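Local coordinates for CurM Sulfotransferase (Moorea producta, PDB 4GBM), which probably transfers a sulfonate group from PAPS to a pathway intermediate in curacin biosynthesis, as the sulfotransferase domain of a polyketide synthase, at residues 60-65 with 262-267; 259-262 with 268-271; 86-91 with 105-110; 43-48 with 134-139. The protein carries 2 engineered substitutions. All blocks are in the same frame, centred on the assembly; numbering follows the deposited sequence.

Interaction 1. Residues 60-65 with 262-267; sequences SPPELH and AASLSI. Engineered in segment 262-267: Ala262 (natural residue Gln), Ala263 (natural residue Lys). With ZN (zinc ion), chain F.
His65 CG and Ser266 OG both lie anti to the carbonyl carbon, beside the backbone N, with chi1 at -48° and -67°. The two groups then meet between their loops. In this sulfotransferase fold, a P-loop-type alpha/beta domain, the 60-65 loop follows the edge strand 58-59. The 262-267 loop comes from the long irregular region after helix 228-239. His65 NE2 donates to Ser266 OG at 2.7 Å. The oxygen lies in the imidazole plane, but the bond is bent, at 137°. The other ring nitrogen is also occupied, because His65 ND1 binds a zinc ion at 2.1 Å. With both nitrogens held, the ring's rotation is fixed. Glu63 CB covers part of one ring face, toward the rim. A water extends the polar link: it accepts from Ser266 OG and donates to Glu63 OE1 and to Ser264 O. The other carboxylate oxygen, Glu63 OE2, forms a salt bridge with Lys136. Beyond the water the loops meet by van der Waals contact, where the edge of the Pro62 ring lies against Ser264. There Pro62 CG is 3.8 Å from Ser264 OG, a hydroxyl also hydrogen-bonded to Met256 O.

Interaction 2. Residues 259-262 with 268-271; sequences GVHA and SDPN. Engineered in segment 259-262: Ala262 (natural residue Gln). With ZN (zinc ion), chain C; A3P (adenosine-3'-5'-diphosphate), chain G.
Asp269 OD1 is gripped twice: it binds a zinc ion at 2.0 Å and accepts a hydrogen bond from Asn271 N at 2.9 Å. The same zinc takes His261 NE2 at 2.1 Å, and this shared metal joins the two segments. Two further ligands from outside the segments complete its shell. The bond from Asn271 N makes an Asx turn, which fixes the carboxylate to its own loop. That N-H meets OD1 from above the carboxylate plane, 54° out of it. His261 CG stands opposite its backbone N (chi1 169°), which carries the ring out toward Asp269. The ring and carboxylate planes are 52° apart, and the side chains cross at about a right angle. Asp269 OD2 sits at the ring edge, 3.2 Å from His261 CE1. It also forms a salt bridge with Lys274. Past the turn the chain reaches the nucleotide. Asn271 ND2 donates a nearly straight bond of 2.8 Å to O2P of the 3'-phosphate of adenosine-3'-5'-diphosphate. Pro270 O packs against the sugar, 3.3 Å from C3'. The two segments thus meet through a metal and not through direct hydrogen bonds. The zinc cross-links neighbouring parts of one loop, and the Asx turn couples that metal site to a residue that binds the 3'-phosphate.

Interaction 3. Residues 86-91 with 105-110; sequences EGLQKT and ALIKDL. With ZN (zinc ion), chain B; SO4 (sulfate ion), chain Q.
Helices 87-96 and 100-113 follow each other in the chain, and within 86-91 and 105-110 the closest CA pair is Gln89 and Ile107, 7.4 Å apart. The contact is apolar and rests on one side chain. Ile107 points its CD1 methyl at the first turn of the other helix. The methyl lies 3.6 Å from Gln89 CA, so it packs on backbone as much as on side chains. With Ile107 CG1 anti to its carbonyl carbon (chi1 -68°), the branch ending in CD1 runs toward helix 87-96. Leu88 meets the same methyl, with its CG 4.0 Å from Ile107 CD1. A sulfate ion, probably from the crystallisation liquor, lies at the start of helix 87-96. Gln89 N donates to sulfate O3 at 2.8 Å, and Arg75 also binds the ion. Glu86, at the N-cap position, binds a zinc ion chiefly through OE1, at 2.0 Å, with OE2 farther off. One turn on, Thr91 OG1 and Thr91 N both donate to Gly87 O, from opposite faces of its carbonyl plane. Around this helix pair, Phe92 of helix 87-96 packs on Ile107 and Leu110. Leu88 also leans on Met72 and Arg75 of helix 72-78, while Leu110 reaches Met123 of helix 117-128.

Interaction 4. Residues 43-48 with 134-139; sequences SGSTLL and VDKSPT. With A3P (adenosine-3'-5'-diphosphate), chain G.
Lys136 NZ donates to two hydroxyls that each donate in turn a hydrogen bond to the same phosphate. The bonds from Lys136 NZ to Ser45 OG and to Thr46 OG1 are both 3.0 Å. Ser45 OG in turn donates to O4P of adenosine-3'-5'-diphosphate, and Thr46 OG1 to O6P, each at 2.8 Å. This is the 5'-phosphosulfate-binding loop of sulfotransferases, the counterpart of a P-loop between strand 35-39 and helix 45-53. At the start of the helix, Ser45 N donates to O4P at 2.9 Å. Thr46 N donates to O6P, also at 2.9 Å, and Gly44 N donates to O5'. The helix start probably adds to the hold on the 5'-phosphate. Lys136 comes from strand 132-136 and bends at chi2 (-85°) and chi3 (-79°), which folds its chain against Ser45. Lys136 NZ has a third partner, the carboxylate of Glu63. Ser45 OG sits between its backbone N and carbonyl carbon (chi1 69°), where it can serve both phosphate and lysine. Pro138 rests against that hydroxyl, with Pro138 CG 3.7 Å from Ser45 OG.

Interactions 1 and 4 are buried, whereas 2 and 3 are partly buried and lie farther from the centre of the chain. The Glu63-Lys136 salt bridge, 2.7 Å between OE2 and NZ, joins interaction 1 to the phosphate-binding loop of interaction 4. Interactions 2 and 4 share the nucleotide and hold its 3'- and 5'-phosphates respectively. Pro270 also packs on Thr46 between them. Interactions 1 and 2 use the same irregular region after helix 228-239 and share Ala262, an engineered residue. Interaction 3 alone pairs two helices by apolar packing. It meets interaction 1 where the backbone O of Ala263, also engineered, probably accepts a hydrogen bond from Glu86 N. Zinc links the segments directly only in interaction 2.

Interaction 1. Residues 60-65 with 262-267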
loop_
_atom_site.group_PDB
_atom_site.type_symbol
_atom_site.label_atom_id
_atom_site.label_comp_id
_atom_site.label_asym_id
_atom_site.label_seq_id
_atom_site.Cartn_x
_atom_site.Cartn_y
_atom_site.Cartn_z
ATOM N N SER A 60 5.052 10.158 -0.623
ATOM C CA SER A 60 4.627 8.759 -0.678
ATOM C C SER A 60 5.651 7.849 0.019
ATOM O O SER A 60 6.562 7.317 -0.633
ATOM C CB SER A 60 4.423 8.362 -2.147
ATOM O OG SER A 60 3.852 7.080 -2.275
ATOM N N PRO A 61 5.518 7.686 1.347
ATOM C CA PRO A 61 6.512 6.976 2.151
ATOM C C PRO A 61 6.244 5.473 2.283
ATOM O O PRO A 61 5.161 5.010 1.921
ATOM C CB PRO A 61 6.352 7.633 3.528
ATOM C CG PRO A 61 4.887 7.927 3.612
ATOM C CD PRO A 61 4.499 8.342 2.197
ATOM N N PRO A 62 7.221 4.715 2.830
ATOM C CA PRO A 62 6.924 3.357 3.293
ATOM C C PRO A 62 5.838 3.412 4.369
ATOM O O PRO A 62 5.580 4.487 4.933
ATOM C CB PRO A 62 8.249 2.887 3.919
ATOM C CG PRO A 62 9.293 3.830 3.410
ATOM C CD PRO A 62 8.593 5.133 3.174
ATOM N N GLU A 63 5.222 2.263 4.641
ATOM C CA GLU A 63 4.080 2.156 5.552
ATOM C C GLU A 63 4.258 2.913 6.869
ATOM O O GLU A 63 5.231 2.709 7.598
ATOM C CB GLU A 63 3.767 0.681 5.839
ATOM C CG GLU A 63 2.996 -0.047 4.728
ATOM C CD GLU A 63 3.845 -0.559 3.559
ATOM O OE1 GLU A 63 5.090 -0.387 3.534
ATOM O OE2 GLU A 63 3.234 -1.146 2.646
ATOM N N LEU A 64 3.287 3.768 7.174
ATOM C CA LEU A 64 3.321 4.580 8.394
ATOM C C LEU A 64 2.762 3.840 9.604
ATOM O O LEU A 64 3.080 4.192 10.745
ATOM C CB LEU A 64 2.545 5.884 8.182
ATOM C CG LEU A 64 3.076 6.823 7.096
ATOM C CD1 LEU A 64 2.075 7.935 6.825
ATOM C CD2 LEU A 64 4.443 7.383 7.466
ATOM N N HIS A 65 1.919 2.833 9.364
ATOM C CA HIS A 65 1.284 2.058 10.446
ATOM C C HIS A 65 0.549 2.939 11.477
ATOM O O HIS A 65 0.606 2.683 12.684
ATOM C CB HIS A 65 2.302 1.132 11.144
ATOM C CG HIS A 65 3.150 0.334 10.197
ATOM N ND1 HIS A 65 2.670 -0.755 9.508
ATOM C CD2 HIS A 65 4.445 0.471 9.826
ATOM C CE1 HIS A 65 3.632 -1.265 8.761
ATOM N NE2 HIS A 65 4.717 -0.531 8.927
ATOM N N ALA A 262 16.152 -3.441 5.309
ATOM C CA ALA A 262 15.140 -3.872 6.276
ATOM C C ALA A 262 14.324 -2.712 6.859
ATOM O O ALA A 262 13.213 -2.918 7.333
ATOM C CB ALA A 262 15.773 -4.697 7.392
ATOM N N ALA A 263 14.870 -1.500 6.789
ATOM C CA ALA A 263 14.216 -0.321 7.367
ATOM C C ALA A 263 12.944 0.120 6.629
ATOM O O ALA A 263 12.037 0.676 7.252
ATOM C CB ALA A 263 15.204 0.840 7.484
ATOM N N SER A 264 12.865 -0.134 5.326
ATOM C CA SER A 264 11.678 0.265 4.553
ATOM C C SER A 264 10.664 -0.867 4.414
ATOM O O SER A 264 9.622 -0.700 3.779
ATOM C CB SER A 264 12.070 0.815 3.177
ATOM O OG SER A 264 12.672 2.091 3.311
ATOM N N LEU A 265 10.977 -2.016 5.008
ATOM C CA LEU A 265 10.114 -3.192 4.926
ATOM C C LEU A 265 9.313 -3.342 6.206
ATOM O O LEU A 265 9.748 -2.902 7.271
ATOM C CB LEU A 265 10.946 -4.454 4.681
ATOM C CG LEU A 265 11.260 -4.884 3.247
ATOM C CD1 LEU A 265 11.885 -3.766 2.399
ATOM C CD2 LEU A 265 12.175 -6.104 3.304
ATOM N N SER A 266 8.143 -3.962 6.101
ATOM C CA SER A 266 7.278 -4.145 7.254
ATOM C C SER A 266 6.928 -5.605 7.411
ATOM O O SER A 266 7.459 -6.272 8.309
ATOM C CB SER A 266 6.010 -3.289 7.125
ATOM O OG SER A 266 6.347 -1.918 7.201
ATOM N N ILE A 267 6.064 -6.099 6.523
ATOM C CA ILE A 267 5.508 -7.450 6.650
ATOM C C ILE A 267 6.202 -8.516 5.812
ATOM O O ILE A 267 6.290 -9.665 6.233
ATOM C CB ILE A 267 3.986 -7.484 6.393
ATOM C CG1 ILE A 267 3.647 -7.016 4.970
ATOM C CG2 ILE A 267 3.260 -6.628 7.432
ATOM C CD1 ILE A 267 2.291 -7.495 4.463
HETATM ZN ZN ZN F . 0.804 -1.767 9.670
HETATM O O HOH W 1 7.204 -0.701 5.153
HETATM O O HOH W 2 1.163 -3.711 8.843
#

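Interaction 2. Residues 259-262 with 268-271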
loop_
_atom_site.group_PDB
_atom_site.type_symbol
_atom_site.label_atom_id
_atom_site.label_comp_id
_atom_site.label_asym_id
_atom_site.label_seq_id
_atom_site.Cartn_x
_atom_site.Cartn_y
_atom_site.Cartn_z
ATOM N N GLY A 259 19.540 3.040 1.771
ATOM C CA GLY A 259 20.097 2.720 3.083
ATOM C C GLY A 259 19.846 1.276 3.476
ATOM O O GLY A 259 19.878 0.381 2.629
ATOM N N VAL A 260 19.603 1.055 4.764
ATOM C CA VAL A 260 19.331 -0.291 5.273
ATOM C C VAL A 260 18.015 -0.789 4.683
ATOM O O VAL A 260 16.957 -0.192 4.890
ATOM C CB VAL A 260 19.312 -0.329 6.823
ATOM C CG1 VAL A 260 18.821 -1.678 7.341
ATOM C CG2 VAL A 260 20.708 -0.018 7.387
ATOM N N HIS A 261 18.111 -1.880 3.927
ATOM C CA HIS A 261 16.979 -2.461 3.221
ATOM C C HIS A 261 15.825 -2.830 4.166
ATOM O O HIS A 261 14.663 -2.523 3.875
ATOM C CB HIS A 261 17.482 -3.654 2.404
ATOM C CG HIS A 261 16.403 -4.518 1.834
ATOM N ND1 HIS A 261 16.182 -5.804 2.272
ATOM C CD2 HIS A 261 15.509 -4.297 0.842
ATOM C CE1 HIS A 261 15.194 -6.340 1.579
ATOM N NE2 HIS A 261 14.767 -5.444 0.712
ATOM N N ALA A 262 16.152 -3.441 5.309
ATOM C CA ALA A 262 15.140 -3.872 6.276
ATOM C C ALA A 262 14.324 -2.712 6.859
ATOM O O ALA A 262 13.213 -2.918 7.333
ATOM C CB ALA A 262 15.773 -4.697 7.392
ATOM N N SER A 268 6.676 -8.138 4.628
ATOM C CA SER A 268 7.465 -9.040 3.793
ATOM C C SER A 268 8.417 -8.197 2.963
ATOM O O SER A 268 8.592 -7.009 3.240
ATOM C CB SER A 268 6.569 -9.886 2.885
ATOM O OG SER A 268 7.324 -10.910 2.255
ATOM N N ASP A 269 9.034 -8.818 1.961
ATOM C CA ASP A 269 9.919 -8.119 1.034
ATOM C C ASP A 269 9.172 -7.933 -0.282
ATOM O O ASP A 269 8.785 -8.922 -0.908
ATOM C CB ASP A 269 11.204 -8.936 0.813
ATOM C CG ASP A 269 12.304 -8.149 0.112
ATOM O OD1 ASP A 269 12.013 -7.070 -0.443
ATOM O OD2 ASP A 269 13.472 -8.610 0.125
ATOM N N PRO A 270 8.952 -6.667 -0.700
ATOM C CA PRO A 270 8.272 -6.449 -1.988
ATOM C C PRO A 270 9.160 -6.766 -3.187
ATOM O O PRO A 270 8.679 -6.774 -4.322
ATOM C CB PRO A 270 7.917 -4.960 -1.954
ATOM C CG PRO A 270 8.908 -4.344 -1.035
ATOM C CD PRO A 270 9.226 -5.401 0.009
ATOM N N ASN A 271 10.448 -7.006 -2.927
ATOM C CA ASN A 271 11.423 -7.400 -3.951
ATOM C C ASN A 271 11.675 -6.316 -4.992
ATOM O O ASN A 271 12.182 -6.586 -6.081
ATOM C CB ASN A 271 11.038 -8.731 -4.614
ATOM C CG ASN A 271 11.017 -9.885 -3.628
ATOM O OD1 ASN A 271 11.860 -9.970 -2.725
ATOM N ND2 ASN A 271 10.046 -10.787 -3.792
HETATM ZN ZN ZN C . 13.544 -5.875 -0.961
HETATM P P1 A3P G . 7.248 -10.905 -6.192
HETATM O O1P A3P G . 7.015 -11.886 -5.072
HETATM O O2P A3P G . 8.601 -10.241 -6.139
HETATM O O3P A3P G . 6.861 -11.446 -7.540
HETATM P P2 A3P G . 3.685 -5.505 -3.000
HETATM O O4P A3P G . 2.241 -5.126 -3.078
HETATM O O5P A3P G . 4.040 -6.495 -1.927
HETATM O O6P A3P G . 4.607 -4.316 -3.048
HETATM O "O5'" A3P G . 3.960 -6.331 -4.364
HETATM C "C5'" A3P G . 5.194 -7.042 -4.514
HETATM C "C4'" A3P G . 5.260 -7.484 -5.955
HETATM O "O4'" A3P G . 5.478 -6.334 -6.780
HETATM C "C3'" A3P G . 6.455 -8.373 -6.239
HETATM O "O3'" A3P G . 6.167 -9.731 -5.873
HETATM C "C2'" A3P G . 6.636 -8.153 -7.736
HETATM O "O2'" A3P G . 5.842 -9.073 -8.490
HETATM C "C1'" A3P G . 6.113 -6.742 -7.985
HETATM N N9 A3P G . 7.239 -5.818 -8.277
HETATM C C8 A3P G . 8.165 -5.345 -7.417
HETATM N N7 A3P G . 9.063 -4.545 -8.051
HETATM C C5 A3P G . 8.700 -4.511 -9.350
HETATM C C6 A3P G . 9.196 -3.861 -10.587
HETATM N N6 A3P G . 10.288 -3.059 -10.541
HETATM N N1 A3P G . 8.513 -4.097 -11.739
HETATM C C2 A3P G . 7.414 -4.883 -11.787
HETATM N N3 A3P G . 6.908 -5.497 -10.697
HETATM C C4 A3P G . 7.500 -5.339 -9.491
#

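Interaction 3. Residues 86-91 with 105-110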
loop_
_atom_site.group_PDB
_atom_site.type_symbol
_atom_site.label_atom_id
_atom_site.label_comp_id
_atom_site.label_asym_id
_atom_site.label_seq_id
_atom_site.Cartn_x
_atom_site.Cartn_y
_atom_site.Cartn_z
ATOM N N GLU A 86 10.278 1.384 9.347
ATOM C CA GLU A 86 10.651 2.747 9.720
ATOM C C GLU A 86 10.045 3.840 8.840
ATOM O O GLU A 86 10.580 4.946 8.783
ATOM C CB GLU A 86 12.174 2.877 9.740
ATOM C CG GLU A 86 12.832 1.997 10.787
ATOM C CD GLU A 86 14.325 2.196 10.896
ATOM O OE1 GLU A 86 14.907 1.613 11.827
ATOM O OE2 GLU A 86 14.924 2.923 10.068
ATOM N N GLY A 87 8.932 3.537 8.169
ATOM C CA GLY A 87 8.236 4.531 7.346
ATOM C C GLY A 87 8.035 5.856 8.063
ATOM O O GLY A 87 8.331 6.924 7.517
ATOM N N LEU A 88 7.532 5.792 9.292
ATOM C CA LEU A 88 7.295 7.011 10.070
ATOM C C LEU A 88 8.595 7.720 10.441
ATOM O O LEU A 88 8.701 8.939 10.296
ATOM C CB LEU A 88 6.445 6.714 11.313
ATOM C CG LEU A 88 5.944 7.925 12.112
ATOM C CD1 LEU A 88 4.977 8.787 11.285
ATOM C CD2 LEU A 88 5.271 7.450 13.393
ATOM N N GLN A 89 9.589 6.954 10.889
ATOM C CA GLN A 89 10.918 7.498 11.193
ATOM C C GLN A 89 11.553 8.161 9.968
ATOM O O GLN A 89 12.059 9.278 10.060
ATOM C CB GLN A 89 11.826 6.403 11.751
ATOM C CG GLN A 89 13.114 6.903 12.366
ATOM C CD GLN A 89 13.996 5.769 12.865
ATOM O OE1 GLN A 89 14.992 5.421 12.235
ATOM N NE2 GLN A 89 13.625 5.184 13.998
ATOM N N LYS A 90 11.498 7.480 8.820
ATOM C CA LYS A 90 12.025 8.026 7.570
ATOM C C LYS A 90 11.274 9.266 7.115
ATOM O O LYS A 90 11.875 10.183 6.548
ATOM C CB LYS A 90 12.012 6.969 6.457
ATOM C CG LYS A 90 13.106 5.924 6.602
ATOM C CD LYS A 90 13.026 4.885 5.493
ATOM C CE LYS A 90 14.142 3.858 5.623
ATOM N NZ LYS A 90 15.495 4.463 5.496
ATOM N N THR A 91 9.961 9.290 7.358
ATOM C CA THR A 91 9.148 10.447 7.000
ATOM C C THR A 91 9.639 11.703 7.716
ATOM O O THR A 91 9.912 12.714 7.068
ATOM C CB THR A 91 7.644 10.193 7.254
ATOM O OG1 THR A 91 7.174 9.230 6.304
ATOM C CG2 THR A 91 6.838 11.472 7.096
ATOM N N ALA A 105 13.668 10.273 18.496
ATOM C CA ALA A 105 13.427 11.072 19.704
ATOM C C ALA A 105 12.111 11.846 19.596
ATOM O O ALA A 105 11.358 11.956 20.572
ATOM C CB ALA A 105 14.597 12.020 19.965
ATOM N N LEU A 106 11.838 12.375 18.405
ATOM C CA LEU A 106 10.581 13.079 18.148
ATOM C C LEU A 106 9.383 12.132 18.276
ATOM O O LEU A 106 8.396 12.451 18.949
ATOM C CB LEU A 106 10.602 13.740 16.766
ATOM C CG LEU A 106 9.308 14.387 16.251
ATOM C CD1 LEU A 106 8.803 15.475 17.197
ATOM C CD2 LEU A 106 9.519 14.946 14.843
ATOM N N ILE A 107 9.468 10.970 17.632
ATOM C CA ILE A 107 8.395 9.976 17.702
ATOM C C ILE A 107 8.137 9.531 19.148
ATOM O O ILE A 107 6.985 9.413 19.576
ATOM C CB ILE A 107 8.663 8.777 16.757
ATOM C CG1 ILE A 107 8.554 9.251 15.303
ATOM C CG2 ILE A 107 7.673 7.641 17.018
ATOM C CD1 ILE A 107 9.249 8.352 14.294
ATOM N N LYS A 108 9.206 9.334 19.914
ATOM C CA LYS A 108 9.061 8.958 21.317
ATOM C C LYS A 108 8.342 10.040 22.126
ATOM O O LYS A 108 7.616 9.730 23.072
ATOM C CB LYS A 108 10.415 8.624 21.942
ATOM C CG LYS A 108 10.985 7.297 21.472
ATOM C CD LYS A 108 12.160 6.859 22.320
ATOM C CE LYS A 108 12.730 5.540 21.819
ATOM N NZ LYS A 108 11.689 4.471 21.750
ATOM N N ASP A 109 8.537 11.301 21.746
ATOM C CA ASP A 109 7.862 12.401 22.431
ATOM C C ASP A 109 6.362 12.378 22.133
ATOM O O ASP A 109 5.542 12.635 23.022
ATOM C CB ASP A 109 8.465 13.746 22.037
ATOM C CG ASP A 109 8.073 14.850 22.996
ATOM O OD1 ASP A 109 8.741 14.991 24.040
ATOM O OD2 ASP A 109 7.090 15.568 22.714
ATOM N N LEU A 110 6.010 12.060 20.889
ATOM C CA LEU A 110 4.607 11.946 20.491
ATOM C C LEU A 110 3.950 10.792 21.238
ATOM O O LEU A 110 2.790 10.886 21.635
ATOM C CB LEU A 110 4.475 11.738 18.974
ATOM C CG LEU A 110 5.216 12.696 18.034
ATOM C CD1 LEU A 110 4.882 12.379 16.572
ATOM C CD2 LEU A 110 4.932 14.170 18.364
HETATM ZN ZN ZN B . 16.862 2.082 11.675
HETATM S S SO4 Q . 8.769 4.139 13.528
HETATM O O1 SO4 Q . 7.512 4.832 13.782
HETATM O O2 SO4 Q . 8.492 2.703 13.561
HETATM O O3 SO4 Q . 9.281 4.489 12.211
HETATM O O4 SO4 Q . 9.695 4.499 14.595
HETATM O O HOH W 3 17.520 3.953 11.436
#

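Interaction 4. Residues 43-48 with 134-139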
loop_
_atom_site.group_PDB
_atom_site.type_symbol
_atom_site.label_atom_id
_atom_site.label_comp_id
_atom_site.label_asym_id
_atom_site.label_seq_id
_atom_site.Cartn_x
_atom_site.Cartn_y
_atom_site.Cartn_z
ATOM N N SER A 43 0.633 -7.128 -4.856
ATOM C CA SER A 43 -0.047 -6.586 -6.040
ATOM C C SER A 43 0.723 -5.474 -6.736
ATOM O O SER A 43 0.177 -4.804 -7.618
ATOM C CB SER A 43 -1.452 -6.096 -5.667
ATOM O OG SER A 43 -2.243 -7.174 -5.186
ATOM N N GLY A 44 1.991 -5.297 -6.359
ATOM C CA GLY A 44 2.823 -4.217 -6.900
ATOM C C GLY A 44 2.579 -2.883 -6.206
ATOM O O GLY A 44 2.846 -1.818 -6.782
ATOM N N SER A 45 2.075 -2.932 -4.972
ATOM C CA SER A 45 1.747 -1.693 -4.236
ATOM C C SER A 45 2.986 -0.847 -3.935
ATOM O O SER A 45 2.930 0.380 -4.021
ATOM C CB SER A 45 0.944 -1.987 -2.955
ATOM O OG SER A 45 1.739 -2.652 -1.983
ATOM N N THR A 46 4.102 -1.502 -3.609
ATOM C CA THR A 46 5.350 -0.787 -3.320
ATOM C C THR A 46 5.866 -0.106 -4.582
ATOM O O THR A 46 6.228 1.078 -4.557
ATOM C CB THR A 46 6.414 -1.709 -2.695
ATOM O OG1 THR A 46 5.877 -2.310 -1.515
ATOM C CG2 THR A 46 7.678 -0.916 -2.335
ATOM N N LEU A 47 5.888 -0.843 -5.690
ATOM C CA LEU A 47 6.249 -0.228 -6.972
ATOM C C LEU A 47 5.427 1.039 -7.233
ATOM O O LEU A 47 5.989 2.092 -7.530
ATOM C CB LEU A 47 6.066 -1.221 -8.115
ATOM C CG LEU A 47 6.251 -0.647 -9.525
ATOM C CD1 LEU A 47 7.703 -0.228 -9.781
ATOM C CD2 LEU A 47 5.807 -1.696 -10.536
ATOM N N LEU A 48 4.109 0.938 -7.098
ATOM C CA LEU A 48 3.258 2.103 -7.323
ATOM C C LEU A 48 3.568 3.260 -6.366
ATOM O O LEU A 48 3.689 4.416 -6.799
ATOM C CB LEU A 48 1.776 1.713 -7.261
ATOM C CG LEU A 48 0.808 2.876 -7.505
ATOM C CD1 LEU A 48 1.006 3.524 -8.886
ATOM C CD2 LEU A 48 -0.631 2.390 -7.341
ATOM N N VAL A 134 0.345 10.272 0.218
ATOM C CA VAL A 134 -0.091 8.992 -0.334
ATOM C C VAL A 134 0.164 7.951 0.731
ATOM O O VAL A 134 1.310 7.719 1.132
ATOM C CB VAL A 134 0.694 8.619 -1.606
ATOM C CG1 VAL A 134 0.241 7.258 -2.117
ATOM C CG2 VAL A 134 0.530 9.692 -2.678
ATOM N N ASP A 135 -0.916 7.336 1.197
ATOM C CA ASP A 135 -0.865 6.375 2.290
ATOM C C ASP A 135 -1.192 4.979 1.745
ATOM O O ASP A 135 -2.340 4.679 1.419
ATOM C CB ASP A 135 -1.841 6.803 3.397
ATOM C CG ASP A 135 -1.696 5.979 4.659
ATOM O OD1 ASP A 135 -2.119 6.467 5.731
ATOM O OD2 ASP A 135 -1.164 4.853 4.586
ATOM N N LYS A 136 -0.162 4.133 1.652
ATOM C CA LYS A 136 -0.280 2.773 1.109
ATOM C C LYS A 136 0.023 1.703 2.156
ATOM O O LYS A 136 1.058 1.758 2.824
ATOM C CB LYS A 136 0.697 2.591 -0.067
ATOM C CG LYS A 136 0.589 1.228 -0.807
ATOM C CD LYS A 136 1.408 0.074 -0.150
ATOM C CE LYS A 136 2.896 0.151 -0.499
ATOM N NZ LYS A 136 3.568 -1.124 -0.082
ATOM N N SER A 137 -0.872 0.722 2.272
ATOM C CA SER A 137 -0.581 -0.521 3.000
ATOM C C SER A 137 -1.550 -1.615 2.571
ATOM O O SER A 137 -2.758 -1.403 2.601
ATOM C CB SER A 137 -0.678 -0.345 4.520
ATOM O OG SER A 137 -0.468 -1.591 5.170
ATOM N N PRO A 138 -1.033 -2.799 2.199
ATOM C CA PRO A 138 -1.957 -3.884 1.856
ATOM C C PRO A 138 -2.768 -4.378 3.055
ATOM O O PRO A 138 -3.826 -4.997 2.878
ATOM C CB PRO A 138 -1.029 -4.992 1.342
ATOM C CG PRO A 138 0.176 -4.298 0.888
ATOM C CD PRO A 138 0.356 -3.133 1.845
ATOM N N THR A 139 -2.305 -4.085 4.265
ATOM C CA THR A 139 -2.986 -4.582 5.456
ATOM C C THR A 139 -4.330 -3.883 5.723
ATOM O O THR A 139 -5.190 -4.449 6.417
ATOM C CB THR A 139 -2.088 -4.524 6.709
ATOM O OG1 THR A 139 -1.813 -3.165 7.035
ATOM C CG2 THR A 139 -0.786 -5.263 6.469
HETATM P P1 A3P G . 7.248 -10.905 -6.192
HETATM O O1P A3P G . 7.015 -11.886 -5.072
HETATM O O2P A3P G . 8.601 -10.241 -6.139
HETATM O O3P A3P G . 6.861 -11.446 -7.540
HETATM P P2 A3P G . 3.685 -5.505 -3.000
HETATM O O4P A3P G . 2.241 -5.126 -3.078
HETATM O O5P A3P G . 4.040 -6.495 -1.927
HETATM O O6P A3P G . 4.607 -4.316 -3.048
HETATM O "O5'" A3P G . 3.960 -6.331 -4.364
HETATM C "C5'" A3P G . 5.194 -7.042 -4.514
HETATM C "C4'" A3P G . 5.260 -7.484 -5.955
HETATM O "O4'" A3P G . 5.478 -6.334 -6.780
HETATM C "C3'" A3P G . 6.455 -8.373 -6.239
HETATM O "O3'" A3P G . 6.167 -9.731 -5.873
HETATM C "C2'" A3P G . 6.636 -8.153 -7.736
HETATM O "O2'" A3P G . 5.842 -9.073 -8.490
HETATM C "C1'" A3P G . 6.113 -6.742 -7.985
HETATM N N9 A3P G . 7.239 -5.818 -8.277
HETATM C C8 A3P G . 8.165 -5.345 -7.417
HETATM N N7 A3P G . 9.063 -4.545 -8.051
HETATM C C5 A3P G . 8.700 -4.511 -9.350
HETATM C C6 A3P G . 9.196 -3.861 -10.587
HETATM N N6 A3P G . 10.288 -3.059 -10.541
HETATM N N1 A3P G . 8.513 -4.097 -11.739
HETATM C C2 A3P G . 7.414 -4.883 -11.787
HETATM N N3 A3P G . 6.908 -5.497 -10.697
HETATM C C4 A3P G . 7.500 -5.339 -9.491
#